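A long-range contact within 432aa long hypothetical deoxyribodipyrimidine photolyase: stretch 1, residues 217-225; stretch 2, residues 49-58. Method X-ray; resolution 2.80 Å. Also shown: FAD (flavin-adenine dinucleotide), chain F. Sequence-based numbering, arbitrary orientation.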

# COMPACT_ATOMS: atom_id res chain seq x y z
N SER A 217 -2.73 -6.08 4.24
CA SER A 217 -2.01 -5.19 3.32
C SER A 217 -0.73 -4.55 3.88
O SER A 217 0.33 -4.62 3.26
CB SER A 217 -2.95 -4.10 2.81
OG SER A 217 -3.64 -3.53 3.91
N PRO A 218 -0.80 -3.93 5.06
CA PRO A 218 0.44 -3.33 5.55
C PRO A 218 1.56 -4.37 5.77
O PRO A 218 2.74 -4.09 5.54
CB PRO A 218 -0.00 -2.63 6.83
CG PRO A 218 -1.13 -3.48 7.29
CD PRO A 218 -1.88 -3.80 6.05
N HIS A 219 1.20 -5.57 6.19
CA HIS A 219 2.20 -6.61 6.41
C HIS A 219 2.79 -7.12 5.08
O HIS A 219 3.98 -7.45 5.01
CB HIS A 219 1.57 -7.75 7.20
CG HIS A 219 1.32 -7.41 8.64
ND1 HIS A 219 2.30 -7.52 9.60
CD2 HIS A 219 0.23 -6.91 9.26
CE1 HIS A 219 1.82 -7.10 10.76
NE2 HIS A 219 0.56 -6.73 10.58
N LEU A 220 1.96 -7.17 4.04
CA LEU A 220 2.42 -7.61 2.72
C LEU A 220 3.28 -6.50 2.10
O LEU A 220 4.38 -6.76 1.62
CB LEU A 220 1.22 -7.92 1.82
CG LEU A 220 0.34 -9.10 2.23
CD1 LEU A 220 -0.91 -9.11 1.40
CD2 LEU A 220 1.10 -10.42 2.10
N LYS A 221 2.78 -5.28 2.15
CA LYS A 221 3.48 -4.13 1.60
C LYS A 221 4.86 -3.96 2.24
O LYS A 221 5.84 -3.68 1.54
CB LYS A 221 2.63 -2.87 1.80
CG LYS A 221 3.39 -1.60 2.18
CD LYS A 221 4.19 -1.02 1.04
CE LYS A 221 5.03 0.14 1.52
NZ LYS A 221 5.55 0.93 0.37
N PHE A 222 4.96 -4.13 3.56
CA PHE A 222 6.25 -3.98 4.22
C PHE A 222 7.01 -5.28 4.39
O PHE A 222 8.11 -5.31 4.95
CB PHE A 222 6.07 -3.28 5.56
CG PHE A 222 5.96 -1.79 5.42
CD1 PHE A 222 7.07 -1.03 5.05
CD2 PHE A 222 4.74 -1.14 5.63
CE1 PHE A 222 6.98 0.35 4.87
CE2 PHE A 222 4.64 0.23 5.47
CZ PHE A 222 5.77 0.98 5.08
N GLY A 223 6.42 -6.37 3.90
CA GLY A 223 7.06 -7.67 3.95
C GLY A 223 7.35 -8.36 5.27
O GLY A 223 8.38 -9.04 5.38
N THR A 224 6.48 -8.22 6.27
CA THR A 224 6.72 -8.92 7.52
C THR A 224 6.47 -10.41 7.26
O THR A 224 6.92 -11.27 8.01
CB THR A 224 5.82 -8.40 8.64
OG1 THR A 224 4.44 -8.53 8.26
CG2 THR A 224 6.14 -6.94 8.92
N ILE A 225 5.72 -10.69 6.20
CA ILE A 225 5.45 -12.07 5.76
C ILE A 225 5.56 -12.03 4.23
O ILE A 225 5.23 -11.01 3.62
CB ILE A 225 4.03 -12.58 6.14
CG1 ILE A 225 2.97 -11.79 5.40
CG2 ILE A 225 3.81 -12.47 7.63
CD1 ILE A 225 1.60 -12.31 5.68
PA FAD F . 8.22 5.68 -1.32
O1A FAD F . 6.78 5.55 -1.65
O2A FAD F . 8.74 6.12 -0.01
O5B FAD F . 8.47 7.05 -2.12
C5B FAD F . 9.80 7.51 -2.38
C4B FAD F . 9.81 8.75 -3.27
O4B FAD F . 8.75 8.62 -4.24
C3B FAD F . 9.49 10.02 -2.47
O3B FAD F . 10.00 11.16 -3.15
C2B FAD F . 7.96 10.01 -2.51
O2B FAD F . 7.47 11.34 -2.30
C1B FAD F . 7.76 9.63 -3.98
N9A FAD F . 6.39 9.13 -4.24
C8A FAD F . 5.77 8.16 -3.57
N7A FAD F . 4.57 7.93 -4.10
C5A FAD F . 4.42 8.77 -5.12
C6A FAD F . 3.41 8.98 -6.06
N6A FAD F . 2.28 8.29 -6.00
N1A FAD F . 3.59 9.92 -7.01
C2A FAD F . 4.70 10.64 -7.06
N3A FAD F . 5.67 10.46 -6.18
C4A FAD F . 5.57 9.54 -5.21
N1 FAD F . 12.65 2.18 2.68
C2 FAD F . 13.99 2.41 3.00
O2 FAD F . 14.86 1.64 2.59
N3 FAD F . 14.34 3.54 3.74
C4 FAD F . 13.35 4.45 4.15
O4 FAD F . 13.67 5.44 4.81
C4X FAD F . 12.02 4.23 3.82
N5 FAD F . 11.04 5.16 4.17
C5X FAD F . 9.70 4.95 3.81
C6 FAD F . 8.75 5.93 4.09
C7 FAD F . 7.43 5.77 3.66
C7M FAD F . 6.41 6.86 3.97
C8 FAD F . 7.07 4.63 2.95
C8M FAD F . 5.64 4.42 2.47
C9 FAD F . 8.03 3.64 2.69
C9A FAD F . 9.34 3.80 3.12
N10 FAD F . 10.32 2.84 2.81
C10 FAD F . 11.67 3.09 3.09
C1' FAD F . 9.96 1.59 2.09
C2' FAD F . 9.85 1.78 0.58
O2' FAD F . 8.57 1.32 0.13
C3' FAD F . 10.97 1.01 -0.13
O3' FAD F . 12.24 1.56 0.24
C4' FAD F . 10.81 1.10 -1.65
O4' FAD F . 11.73 0.20 -2.27
C5' FAD F . 11.06 2.52 -2.15
O5' FAD F . 10.25 2.83 -3.29
P FAD F . 8.82 3.54 -3.08
O1P FAD F . 8.34 3.95 -4.42
O2P FAD F . 7.95 2.68 -2.25
O3P FAD F . 9.24 4.87 -2.27
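Stretch 2 49-58: FAVSFMINSL

Stretch 2 is helical from F49 to L58, part of a helix that extends beyond both ends of the stretch. Stretch 1 is helical from S217 to K221 and then turns. G223 is the first residue to leave helical phi/psi; at 65/35° it adopts a positive phi, which glycine tolerates well, and the chain closes in a Schellman motif, with G223 N bonded to L220 O at 3.1 Å and T224 N to H219 O at 2.9 Å. The two backbones run in the same general direction, since the nearest CA pairs advance together: P218 CA to A50 CA is 7.7 Å, F222 CA to M54 CA 6.8 Å and T224 CA to S57 CA 7.1 Å. No hydrogen bond crosses between the stretches, so the contact, which buries 356 Å² in all, rests on packing.

F53 is its centre. Its CA-to-CB bond points toward stretch 1, and with chi1 at -172° (t) the ring meets four residues. P218 lays its CB over one face, 3.9 Å from the F53 ring centroid, a CH-pi contact that suits the compact, apolar proline ring. H219 receives the edge of F53 on its own face: H219 CE1 lies 3.5 Å from F53 CZ, with the planes at 76°. The imidazole can offer that face while its ring nitrogens bond in its plane; H219 ND1 and T224 OG1 share a hydrogen bond of 2.7 Å, and NE2 is bonded elsewhere in the structure.

F222 also points toward stretch 2. Its ring is nearly parallel to that of F53, at 24°, but the centroids are 5.9 Å apart and the rings barely overlap; F222 CD2 and F53 CD1 approach to 3.8 Å. M54 places its CB over a face of the F222 ring, 4.0 Å from the centroid, whereas its sulfur continues to the flavin, with M54 SD 3.7 Å from FAD C9A. A50, one turn before M54, adds a small apolar surface beside F222, and the ring also nears the helix backbone: F222 CE2 is 3.7 Å from A50 O and 4.3 Å from A50 CB.

Just after G223, T224 combines two roles. Its hydroxyl bonds H219, while its methyl CG2 packs 3.7 Å from S57 OG. S57 fits this buried site because its hydroxyl is satisfied within its own helix, S57 OG donating to F53 O at 2.7 Å. On stretch 1, K221 reaches the cofactor instead, K221 NZ donating to FAD O2' at 3.1 Å.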

# COMPACT_ATOMS: atom_id res chain seq x y z
N PHE A 49 1.23 7.08 9.61
CA PHE A 49 0.83 5.75 10.04
C PHE A 49 1.72 4.67 9.42
O PHE A 49 2.18 3.77 10.11
CB PHE A 49 -0.63 5.47 9.69
CG PHE A 49 -1.62 6.26 10.50
CD1 PHE A 49 -1.54 6.28 11.88
CD2 PHE A 49 -2.66 6.94 9.88
CE1 PHE A 49 -2.49 6.97 12.63
CE2 PHE A 49 -3.62 7.63 10.63
CZ PHE A 49 -3.53 7.64 12.01
N ALA A 50 1.94 4.76 8.11
CA ALA A 50 2.78 3.79 7.42
C ALA A 50 4.18 3.75 8.01
O ALA A 50 4.77 2.68 8.20
CB ALA A 50 2.87 4.14 5.95
N VAL A 51 4.72 4.93 8.30
CA VAL A 51 6.06 5.04 8.85
C VAL A 51 6.17 4.37 10.22
O VAL A 51 7.14 3.65 10.49
CB VAL A 51 6.47 6.52 8.94
CG1 VAL A 51 7.81 6.65 9.63
CG2 VAL A 51 6.58 7.08 7.54
N SER A 52 5.18 4.58 11.08
CA SER A 52 5.20 3.97 12.40
C SER A 52 5.20 2.46 12.28
O SER A 52 5.93 1.76 12.99
CB SER A 52 3.99 4.42 13.20
OG SER A 52 4.00 5.82 13.34
N PHE A 53 4.36 1.96 11.38
CA PHE A 53 4.26 0.54 11.14
C PHE A 53 5.60 -0.02 10.69
O PHE A 53 6.03 -1.08 11.14
CB PHE A 53 3.21 0.26 10.08
CG PHE A 53 2.90 -1.20 9.90
CD1 PHE A 53 3.79 -2.02 9.25
CD2 PHE A 53 1.71 -1.74 10.38
CE1 PHE A 53 3.50 -3.37 9.07
CE2 PHE A 53 1.42 -3.08 10.20
CZ PHE A 53 2.32 -3.90 9.54
N MET A 54 6.27 0.71 9.79
CA MET A 54 7.57 0.28 9.30
C MET A 54 8.60 0.28 10.45
O MET A 54 9.33 -0.69 10.65
CB MET A 54 8.00 1.22 8.18
CG MET A 54 9.32 0.88 7.56
SD MET A 54 9.73 2.15 6.36
CE MET A 54 10.51 3.36 7.43
N ILE A 55 8.66 1.38 11.20
CA ILE A 55 9.58 1.47 12.33
C ILE A 55 9.31 0.32 13.32
O ILE A 55 10.22 -0.37 13.78
CB ILE A 55 9.41 2.81 13.08
CG1 ILE A 55 9.42 4.00 12.11
CG2 ILE A 55 10.52 2.97 14.11
CD1 ILE A 55 10.77 4.28 11.52
N ASN A 56 8.04 0.11 13.68
CA ASN A 56 7.73 -0.98 14.59
C ASN A 56 8.20 -2.32 14.01
O ASN A 56 8.77 -3.16 14.71
CB ASN A 56 6.24 -1.04 14.89
CG ASN A 56 5.81 0.02 15.88
OD1 ASN A 56 6.56 0.37 16.79
ND2 ASN A 56 4.58 0.52 15.72
N SER A 57 7.95 -2.52 12.72
CA SER A 57 8.36 -3.75 12.07
C SER A 57 9.88 -3.84 12.07
O SER A 57 10.44 -4.92 12.20
CB SER A 57 7.82 -3.81 10.66
OG SER A 57 6.40 -3.73 10.67
N LEU A 58 10.55 -2.70 11.93
CA LEU A 58 12.01 -2.66 11.95
C LEU A 58 12.51 -2.98 13.36
O LEU A 58 13.57 -3.61 13.51
CB LEU A 58 12.52 -1.28 11.50
CG LEU A 58 12.51 -1.03 9.99
CD1 LEU A 58 12.86 0.42 9.68
CD2 LEU A 58 13.50 -1.97 9.33